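Monosaccharide ABC transporter substrate-binding protein, CUT2 family (Bradyrhizobium sp., PDB 4YHS) probably binds a monosaccharide outside the inner membrane and delivers it to a CUT2-family ABC transporter, with Bis-Tris bound in this crystal. Local coordinates at residues A[72-83]-A[297-308]; A[142-150]-A[155-163]. All blocks are in the same frame, centred on the assembly; numbering follows the deposited sequence.

Contact 1: A[72-83]-A[297-308]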
loop_
_atom_site.group_PDB
_atom_site.type_symbol
_atom_site.label_atom_id
_atom_site.label_comp_id
_atom_site.label_asym_id
_atom_site.label_seq_id
_atom_site.Cartn_x
_atom_site.Cartn_y
_atom_site.Cartn_z
ATOM N N TYR A 72 -0.986 -1.561 -8.700
ATOM C CA TYR A 72 -1.273 -0.961 -7.418
ATOM C C TYR A 72 -2.354 0.112 -7.570
ATOM O O TYR A 72 -3.387 0.048 -6.910
ATOM C CB TYR A 72 -0.009 -0.353 -6.791
ATOM C CG TYR A 72 -0.265 0.119 -5.367
ATOM C CD1 TYR A 72 -0.781 1.390 -5.100
ATOM C CD2 TYR A 72 0.001 -0.720 -4.292
ATOM C CE1 TYR A 72 -1.042 1.801 -3.792
ATOM C CE2 TYR A 72 -0.225 -0.310 -2.985
ATOM C CZ TYR A 72 -0.740 0.960 -2.744
ATOM O OH TYR A 72 -0.990 1.379 -1.452
ATOM N N TRP A 73 -2.134 1.097 -8.432
ATOM C CA TRP A 73 -3.124 2.161 -8.600
ATOM C C TRP A 73 -4.366 1.668 -9.340
ATOM O O TRP A 73 -5.459 2.192 -9.117
ATOM C CB TRP A 73 -2.463 3.400 -9.262
ATOM C CG TRP A 73 -1.598 4.031 -8.205
ATOM C CD1 TRP A 73 -0.267 3.806 -7.972
ATOM C CD2 TRP A 73 -2.032 4.924 -7.168
ATOM N NE1 TRP A 73 0.150 4.518 -6.875
ATOM C CE2 TRP A 73 -0.913 5.218 -6.370
ATOM C CE3 TRP A 73 -3.255 5.505 -6.843
ATOM C CZ2 TRP A 73 -0.986 6.064 -5.263
ATOM C CZ3 TRP A 73 -3.317 6.366 -5.725
ATOM C CH2 TRP A 73 -2.197 6.634 -4.975
ATOM N N LEU A 74 -4.246 0.619 -10.158
ATOM C CA LEU A 74 -5.444 -0.022 -10.684
ATOM C C LEU A 74 -6.285 -0.602 -9.544
ATOM O O LEU A 74 -7.506 -0.530 -9.552
ATOM C CB LEU A 74 -5.056 -1.105 -11.694
ATOM C CG LEU A 74 -6.148 -1.721 -12.561
ATOM C CD1 LEU A 74 -6.768 -0.660 -13.473
ATOM C CD2 LEU A 74 -5.561 -2.888 -13.391
ATOM N N GLY A 75 -5.635 -1.197 -8.555
ATOM C CA GLY A 75 -6.333 -1.657 -7.364
ATOM C C GLY A 75 -7.033 -0.548 -6.588
ATOM O O GLY A 75 -8.190 -0.683 -6.170
ATOM N N VAL A 76 -6.352 0.584 -6.404
ATOM C CA VAL A 76 -6.993 1.701 -5.742
ATOM C C VAL A 76 -8.207 2.182 -6.574
ATOM O O VAL A 76 -9.267 2.481 -6.007
ATOM C CB VAL A 76 -6.023 2.868 -5.518
ATOM C CG1 VAL A 76 -6.686 3.915 -4.684
ATOM C CG2 VAL A 76 -4.753 2.396 -4.856
ATOM N N ASP A 77 -8.045 2.246 -7.899
ATOM C CA ASP A 77 -9.128 2.635 -8.818
ATOM C C ASP A 77 -10.354 1.735 -8.615
ATOM O O ASP A 77 -11.490 2.198 -8.534
ATOM C CB ASP A 77 -8.658 2.562 -10.265
ATOM C CG ASP A 77 -9.753 2.902 -11.252
ATOM O OD1 ASP A 77 -10.278 4.037 -11.215
ATOM O OD2 ASP A 77 -10.065 2.046 -12.073
ATOM N N TYR A 78 -10.108 0.437 -8.598
ATOM C CA TYR A 78 -11.169 -0.543 -8.412
ATOM C C TYR A 78 -11.950 -0.276 -7.124
ATOM O O TYR A 78 -13.164 -0.280 -7.138
ATOM C CB TYR A 78 -10.566 -1.957 -8.404
ATOM C CG TYR A 78 -11.562 -3.053 -8.126
ATOM C CD1 TYR A 78 -12.392 -3.548 -9.141
ATOM C CD2 TYR A 78 -11.658 -3.619 -6.865
ATOM C CE1 TYR A 78 -13.305 -4.549 -8.883
ATOM C CE2 TYR A 78 -12.554 -4.631 -6.603
ATOM C CZ TYR A 78 -13.386 -5.086 -7.608
ATOM O OH TYR A 78 -14.292 -6.107 -7.365
ATOM N N GLY A 79 -11.245 -0.013 -6.025
ATOM C CA GLY A 79 -11.863 0.264 -4.738
ATOM C C GLY A 79 -12.708 1.519 -4.793
ATOM O O GLY A 79 -13.848 1.524 -4.355
ATOM N N VAL A 80 -12.142 2.589 -5.331
ATOM C CA VAL A 80 -12.892 3.854 -5.396
ATOM C C VAL A 80 -14.131 3.696 -6.278
ATOM O O VAL A 80 -15.211 4.182 -5.900
ATOM C CB VAL A 80 -11.996 5.020 -5.893
ATOM C CG1 VAL A 80 -12.808 6.285 -6.029
ATOM C CG2 VAL A 80 -10.886 5.279 -4.900
ATOM N N ALA A 81 -14.000 3.006 -7.414
ATOM C CA ALA A 81 -15.119 2.883 -8.365
ATOM C C ALA A 81 -16.203 1.998 -7.777
ATOM O O ALA A 81 -17.393 2.293 -7.896
ATOM C CB ALA A 81 -14.680 2.317 -9.698
ATOM N N GLU A 82 -15.781 0.901 -7.155
ATOM C CA GLU A 82 -16.749 -0.056 -6.648
ATOM C C GLU A 82 -17.441 0.506 -5.395
ATOM O O GLU A 82 -18.653 0.335 -5.220
ATOM C CB GLU A 82 -16.066 -1.398 -6.353
ATOM C CG GLU A 82 -15.658 -2.183 -7.576
ATOM C CD GLU A 82 -16.871 -2.681 -8.355
ATOM O OE1 GLU A 82 -17.754 -3.326 -7.751
ATOM O OE2 GLU A 82 -16.955 -2.380 -9.552
ATOM N N GLU A 83 -16.715 1.239 -4.555
ATOM C CA GLU A 83 -17.353 1.788 -3.356
ATOM C C GLU A 83 -18.283 2.942 -3.759
ATOM O O GLU A 83 -19.368 3.082 -3.210
ATOM C CB GLU A 83 -16.317 2.231 -2.325
ATOM C CG GLU A 83 -16.935 2.599 -0.947
ATOM C CD GLU A 83 -17.449 1.381 -0.200
ATOM O OE1 GLU A 83 -17.505 0.260 -0.768
ATOM O OE2 GLU A 83 -17.791 1.542 0.971
ATOM N N ASP A 297 -1.349 -4.424 2.006
ATOM C CA ASP A 297 -1.907 -3.187 2.610
ATOM C C ASP A 297 -3.352 -2.959 2.207
ATOM O O ASP A 297 -3.959 -1.945 2.582
ATOM C CB ASP A 297 -1.067 -1.948 2.267
ATOM C CG ASP A 297 -1.214 -1.477 0.822
ATOM O OD1 ASP A 297 -1.666 -2.243 -0.035
ATOM O OD2 ASP A 297 -0.806 -0.338 0.554
ATOM N N SER A 298 -3.918 -3.942 1.529
ATOM C CA SER A 298 -5.321 -3.858 1.108
ATOM C C SER A 298 -5.581 -2.503 0.424
ATOM O O SER A 298 -6.459 -1.725 0.845
ATOM C CB SER A 298 -6.274 -4.031 2.307
ATOM O OG SER A 298 -6.196 -5.322 2.864
HETATM N N MSE A 299 -4.801 -2.190 -0.607
HETATM C CA MSE A 299 -4.920 -0.866 -1.245
HETATM C C MSE A 299 -6.283 -0.626 -1.876
HETATM O O MSE A 299 -6.737 0.515 -1.975
HETATM C CB MSE A 299 -3.813 -0.657 -2.296
HETATM C CG MSE A 299 -4.064 -1.090 -3.730
HETATM SE SE MSE A 299 -4.141 -3.039 -3.943
HETATM C CE MSE A 299 -2.221 -3.525 -3.924
ATOM N N VAL A 300 -6.953 -1.689 -2.281
ATOM C CA VAL A 300 -8.334 -1.555 -2.752
ATOM C C VAL A 300 -9.236 -0.930 -1.664
ATOM O O VAL A 300 -10.005 0.020 -1.920
ATOM C CB VAL A 300 -8.931 -2.919 -3.166
ATOM C CG1 VAL A 300 -10.359 -2.762 -3.578
ATOM C CG2 VAL A 300 -8.152 -3.573 -4.294
ATOM N N ILE A 301 -9.115 -1.473 -0.462
ATOM C CA ILE A 301 -9.850 -1.013 0.703
ATOM C C ILE A 301 -9.451 0.420 1.121
ATOM O O ILE A 301 -10.299 1.172 1.599
ATOM C CB ILE A 301 -9.659 -1.983 1.905
ATOM C CG1 ILE A 301 -10.023 -3.450 1.530
ATOM C CG2 ILE A 301 -10.505 -1.523 3.074
ATOM C CD1 ILE A 301 -11.427 -3.656 0.924
ATOM N N GLN A 302 -8.175 0.809 0.949
ATOM C CA GLN A 302 -7.797 2.210 1.125
ATOM C C GLN A 302 -8.634 3.102 0.211
ATOM O O GLN A 302 -9.148 4.133 0.664
ATOM C CB GLN A 302 -6.312 2.406 0.871
ATOM C CG GLN A 302 -5.466 1.804 1.979
ATOM C CD GLN A 302 -3.992 1.890 1.690
ATOM O OE1 GLN A 302 -3.464 2.971 1.406
ATOM N NE2 GLN A 302 -3.307 0.744 1.732
ATOM N N GLY A 303 -8.823 2.689 -1.037
ATOM C CA GLY A 303 -9.707 3.393 -1.946
ATOM C C GLY A 303 -11.153 3.444 -1.466
ATOM O O GLY A 303 -11.762 4.527 -1.428
ATOM N N ARG A 304 -11.714 2.298 -1.104
ATOM C CA ARG A 304 -13.090 2.272 -0.564
ATOM C C ARG A 304 -13.288 3.173 0.677
ATOM O O ARG A 304 -14.289 3.859 0.774
ATOM C CB ARG A 304 -13.501 0.844 -0.174
ATOM C CG ARG A 304 -13.496 -0.204 -1.284
ATOM C CD ARG A 304 -14.179 -1.471 -0.793
ATOM N NE ARG A 304 -14.279 -2.544 -1.815
ATOM C CZ ARG A 304 -15.338 -2.729 -2.603
ATOM N NH1 ARG A 304 -16.388 -1.900 -2.531
ATOM N NH2 ARG A 304 -15.380 -3.760 -3.463
ATOM N N ILE A 305 -12.359 3.110 1.638
ATOM C CA ILE A 305 -12.463 3.898 2.857
ATOM C C ILE A 305 -12.460 5.393 2.553
ATOM O O ILE A 305 -13.219 6.138 3.159
ATOM C CB ILE A 305 -11.328 3.549 3.855
ATOM C CG1 ILE A 305 -11.657 2.192 4.497
ATOM C CG2 ILE A 305 -11.191 4.625 4.969
ATOM C CD1 ILE A 305 -10.572 1.605 5.303
ATOM N N ALA A 306 -11.618 5.834 1.616
ATOM C CA ALA A 306 -11.588 7.251 1.230
ATOM C C ALA A 306 -12.952 7.736 0.740
ATOM O O ALA A 306 -13.393 8.825 1.075
ATOM C CB ALA A 306 -10.553 7.479 0.138
ATOM N N VAL A 307 -13.613 6.918 -0.070
ATOM C CA VAL A 307 -14.932 7.267 -0.558
ATOM C C VAL A 307 -15.921 7.317 0.601
ATOM O O VAL A 307 -16.682 8.291 0.728
ATOM C CB VAL A 307 -15.429 6.274 -1.626
ATOM C CG1 VAL A 307 -16.924 6.499 -1.976
ATOM C CG2 VAL A 307 -14.575 6.392 -2.876
ATOM N N ASP A 308 -15.917 6.287 1.448
ATOM C CA ASP A 308 -16.816 6.274 2.605
ATOM C C ASP A 308 -16.599 7.473 3.524
ATOM O O ASP A 308 -17.554 8.124 3.965
ATOM C CB ASP A 308 -16.651 4.993 3.421
ATOM C CG ASP A 308 -17.692 4.881 4.535
ATOM O OD1 ASP A 308 -18.892 4.923 4.215
ATOM O OD2 ASP A 308 -17.327 4.764 5.728
HETATM O O HOH W 1 -17.490 -4.858 -5.237
#

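Contact 2: A[142-150]-A[155-163]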
loop_
_atom_site.group_PDB
_atom_site.type_symbol
_atom_site.label_atom_id
_atom_site.label_comp_id
_atom_site.label_asym_id
_atom_site.label_seq_id
_atom_site.Cartn_x
_atom_site.Cartn_y
_atom_site.Cartn_z
ATOM N N ILE A 142 -14.926 22.523 0.715
ATOM C CA ILE A 142 -14.883 21.214 0.080
ATOM C C ILE A 142 -13.931 20.263 0.843
ATOM O O ILE A 142 -12.745 20.554 0.959
ATOM C CB ILE A 142 -14.436 21.356 -1.385
ATOM C CG1 ILE A 142 -15.485 22.161 -2.188
ATOM C CG2 ILE A 142 -14.206 19.982 -2.011
ATOM C CD1 ILE A 142 -15.019 22.567 -3.563
ATOM N N PRO A 143 -14.446 19.132 1.354
ATOM C CA PRO A 143 -13.566 18.208 2.084
ATOM C C PRO A 143 -12.493 17.626 1.173
ATOM O O PRO A 143 -12.795 17.298 0.015
ATOM C CB PRO A 143 -14.514 17.106 2.563
ATOM C CG PRO A 143 -15.866 17.660 2.462
ATOM C CD PRO A 143 -15.846 18.677 1.376
ATOM N N VAL A 144 -11.277 17.480 1.692
ATOM C CA VAL A 144 -10.181 16.892 0.929
ATOM C C VAL A 144 -9.691 15.668 1.701
ATOM O O VAL A 144 -9.301 15.763 2.870
ATOM C CB VAL A 144 -9.024 17.893 0.695
ATOM C CG1 VAL A 144 -7.930 17.250 -0.124
ATOM C CG2 VAL A 144 -9.546 19.168 -0.005
ATOM N N ILE A 145 -9.691 14.526 1.019
ATOM C CA ILE A 145 -9.256 13.251 1.598
ATOM C C ILE A 145 -7.877 12.842 1.058
ATOM O O ILE A 145 -7.666 12.799 -0.156
ATOM C CB ILE A 145 -10.245 12.127 1.251
ATOM C CG1 ILE A 145 -11.681 12.534 1.529
ATOM C CG2 ILE A 145 -9.900 10.861 1.994
ATOM C CD1 ILE A 145 -11.955 12.866 2.920
ATOM N N ASP A 146 -6.971 12.519 1.972
ATOM C CA ASP A 146 -5.619 12.065 1.682
ATOM C C ASP A 146 -5.604 10.539 1.504
ATOM O O ASP A 146 -5.737 9.787 2.475
ATOM C CB ASP A 146 -4.717 12.529 2.847
ATOM C CG ASP A 146 -3.273 12.135 2.708
ATOM O OD1 ASP A 146 -2.861 11.507 1.692
ATOM O OD2 ASP A 146 -2.551 12.493 3.670
ATOM N N LEU A 147 -5.400 10.091 0.265
ATOM C CA LEU A 147 -5.493 8.662 -0.104
ATOM C C LEU A 147 -4.117 8.099 -0.442
ATOM O O LEU A 147 -3.410 8.628 -1.320
ATOM C CB LEU A 147 -6.457 8.476 -1.285
ATOM C CG LEU A 147 -6.538 7.086 -1.952
ATOM C CD1 LEU A 147 -7.055 6.003 -1.028
ATOM C CD2 LEU A 147 -7.432 7.140 -3.195
ATOM N N VAL A 148 -3.729 7.081 0.325
ATOM C CA VAL A 148 -2.546 6.241 0.110
ATOM C C VAL A 148 -1.200 6.900 0.427
ATOM O O VAL A 148 -0.417 6.332 1.207
ATOM C CB VAL A 148 -2.475 5.695 -1.329
ATOM C CG1 VAL A 148 -1.176 4.881 -1.498
ATOM C CG2 VAL A 148 -3.662 4.737 -1.623
ATOM N N ASN A 149 -0.909 8.051 -0.175
ATOM C CA ASN A 149 0.473 8.552 -0.190
ATOM C C ASN A 149 0.889 9.443 0.974
ATOM O O ASN A 149 2.040 9.376 1.407
ATOM C CB ASN A 149 0.751 9.325 -1.479
ATOM C CG ASN A 149 0.941 8.427 -2.646
ATOM O OD1 ASN A 149 1.137 7.222 -2.489
ATOM N ND2 ASN A 149 0.930 9.007 -3.846
ATOM N N GLY A 150 -0.013 10.281 1.468
ATOM C CA GLY A 150 0.293 11.131 2.608
ATOM C C GLY A 150 0.578 12.542 2.169
ATOM O O GLY A 150 1.462 12.806 1.355
ATOM N N ASP A 155 -4.997 21.188 6.042
ATOM C CA ASP A 155 -6.384 21.289 5.590
ATOM C C ASP A 155 -6.986 19.994 5.011
ATOM O O ASP A 155 -7.974 20.012 4.272
ATOM C CB ASP A 155 -6.470 22.408 4.558
ATOM C CG ASP A 155 -6.453 23.773 5.200
ATOM O OD1 ASP A 155 -7.240 23.976 6.155
ATOM O OD2 ASP A 155 -5.638 24.612 4.762
ATOM N N ILE A 156 -6.390 18.870 5.372
ATOM C CA ILE A 156 -6.898 17.562 5.012
ATOM C C ILE A 156 -7.984 17.147 6.016
ATOM O O ILE A 156 -7.792 17.287 7.230
ATOM C CB ILE A 156 -5.747 16.553 4.999
ATOM C CG1 ILE A 156 -4.854 16.797 3.781
ATOM C CG2 ILE A 156 -6.241 15.121 5.052
ATOM C CD1 ILE A 156 -5.523 16.565 2.459
ATOM N N ALA A 157 -9.114 16.635 5.536
ATOM C CA ALA A 157 -10.199 16.233 6.449
ATOM C C ALA A 157 -10.001 14.828 7.015
ATOM O O ALA A 157 -10.466 14.541 8.118
ATOM C CB ALA A 157 -11.574 16.330 5.736
ATOM N N ALA A 158 -9.374 13.940 6.237
ATOM C CA ALA A 158 -9.223 12.535 6.637
ATOM C C ALA A 158 -8.097 11.900 5.848
ATOM O O ALA A 158 -7.830 12.325 4.735
ATOM C CB ALA A 158 -10.487 11.733 6.396
ATOM N N LYS A 159 -7.476 10.874 6.444
ATOM C CA LYS A 159 -6.479 10.048 5.775
ATOM C C LYS A 159 -6.951 8.609 5.664
ATOM O O LYS A 159 -7.532 8.048 6.603
ATOM C CB LYS A 159 -5.146 10.103 6.516
ATOM C CG LYS A 159 -4.507 11.493 6.582
ATOM C CD LYS A 159 -3.254 11.516 7.433
ATOM C CE LYS A 159 -2.655 12.917 7.457
ATOM N NZ LYS A 159 -1.904 13.183 6.202
ATOM N N SER A 160 -6.698 8.023 4.499
ATOM C CA SER A 160 -6.882 6.589 4.246
ATOM C C SER A 160 -5.571 6.067 3.675
ATOM O O SER A 160 -5.307 6.189 2.464
ATOM C CB SER A 160 -8.020 6.356 3.273
ATOM O OG SER A 160 -8.238 4.978 3.088
ATOM N N LEU A 161 -4.746 5.502 4.540
ATOM C CA LEU A 161 -3.424 5.102 4.135
ATOM C C LEU A 161 -2.752 4.228 5.189
ATOM O O LEU A 161 -3.265 4.046 6.307
ATOM C CB LEU A 161 -2.571 6.345 3.861
ATOM C CG LEU A 161 -2.718 7.511 4.839
ATOM C CD1 LEU A 161 -2.059 7.211 6.160
ATOM C CD2 LEU A 161 -2.090 8.774 4.206
ATOM N N VAL A 162 -1.605 3.664 4.813
ATOM C CA VAL A 162 -0.798 2.870 5.755
ATOM C C VAL A 162 0.627 3.396 5.803
ATOM O O VAL A 162 0.980 4.302 5.029
ATOM C CB VAL A 162 -0.778 1.370 5.370
ATOM C CG1 VAL A 162 -2.206 0.873 5.155
ATOM C CG2 VAL A 162 0.077 1.121 4.112
ATOM N N SER A 163 1.420 2.850 6.733
ATOM C CA SER A 163 2.856 3.166 6.860
ATOM C C SER A 163 3.747 2.062 6.334
ATOM O O SER A 163 3.503 0.886 6.642
ATOM C CB SER A 163 3.210 3.409 8.338
ATOM O OG SER A 163 4.612 3.589 8.510
HETATM O O HOH W 2 -10.508 19.275 3.930
HETATM O O HOH W 3 -0.860 3.661 2.007
HETATM O O HOH W 4 1.165 6.610 3.372
#

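Contact 1: A[72-83]-A[297-308]
Asp-297 OD2 is gripped by two groups: across the contact the Tyr-72 hydroxyl donates to its syn lone pair (OH to OD2 2.6 Å), and from its own segment Gln-302 NE2 adds a weak bond. NE2 also bonds Asp-297 O, tying the loop ahead of helix 299-308 to its first turn. Met-299, present as selenomethionine, lies over the Tyr-72 ring, where methionine's long flexible chain fits: CG, between backbone N and carbonyl carbon (chi1 89°), sits 3.9 Å from the ring centroid, a CH-pi contact, while SE makes a more distant Met-aromatic contact above the same face. The helix axes approach to 6.7 Å, crossing at -37°. Glycine permits this, since a side chain at Gly-75, Gly-79 or Gly-303 would run into Met-299 SE, Val-300 O or Val-76 O respectively; Gly-79 CA makes a CA-H...O contact with Val-300 O at 3.4 Å. Extended Arg-304 sits as a knob among Tyr-78, Gly-79, Glu-82 and Glu-83; its NH1 makes a salt bridge with Glu-83 OE1 at 3.0 Å, the carboxylate nearly perpendicular to the guanidinium. Arg-86 and Trp-26 also hold that carboxylate. The pair packs on the sheet, Val-76 and Val-80 against strand 60-65, Ala-306 against strand 144-147.

Contact 2: A[142-150]-A[155-163]
The carboxylate of Asp-146 has the Leu-161 methyl CD2 over one face, 3.9 Å from CG, while Lys-159 NZ meets OD2 nearly end-on at 2.7 Å and Gly-150 N reaches OD1 through a weak bond. These groups join two parallel strands of the alpha/beta domain typical of periplasmic binding proteins, linked here by a short loop without the usual helix. Leu-161 CG lies between its backbone N and carbonyl carbon (chi1 41°), which lets the branched side chain reach across to the carboxylate and Gly-150 CA. A long, flexible lysine suits its place: the chain runs extended to CE, then bends (chi4 -79°) to return the ammonium to Asp-146. Ile-151 closes the group, its N bonding Asp-146 OD2 and its O accepting from Lys-159 NZ. A methionine in place of Lys-159 would probably leave Asp-146 OD2 without its opposite charge and Ile-151 O without this donor. Both backbone polar atoms of Asp-146 turn to the one neighbouring strand, N to Ala-158 O and O from Ser-160 N, each 2.9 Å. The single methyl of Ala-158 lets Ile-145 CD1 pack against it, 3.9 Å from CB, on the sheet face turned to helix 299-314. On the side of helix 131-138, the crossing branches of Val-144 and Ile-156 bring CG1 to CD1 at 3.6 Å. At Val-148 two waters join the chains: both donate to its O, one accepting from Val-162 N and the other donating to Val-162 O.

How the contacts relate
Following the chain from the N terminus, segment 72-83 comes first, and its partner, segment 297-308, follows with 213 residues between them. In between, the chain builds strands 119-122, 144-147 and 158-160, passes through the separate parallel sheet of strands 186-191, 216-218, 247-250 and 272-275, and returns. Contact 2, whose two segments are only four residues apart, closes early within this span, so it lies wholly inside the long excursion that contact 1 completes. The two meet directly: Ser-160 OG and Gln-302 O are 2.7 Å apart, a probable hydrogen bond, and Leu-147 packs on Gln-302. Together they fasten a helical layer to its sheet, with Tyr-72 and Val-148 near the bound Bis-Tris, which may mark the sugar pocket.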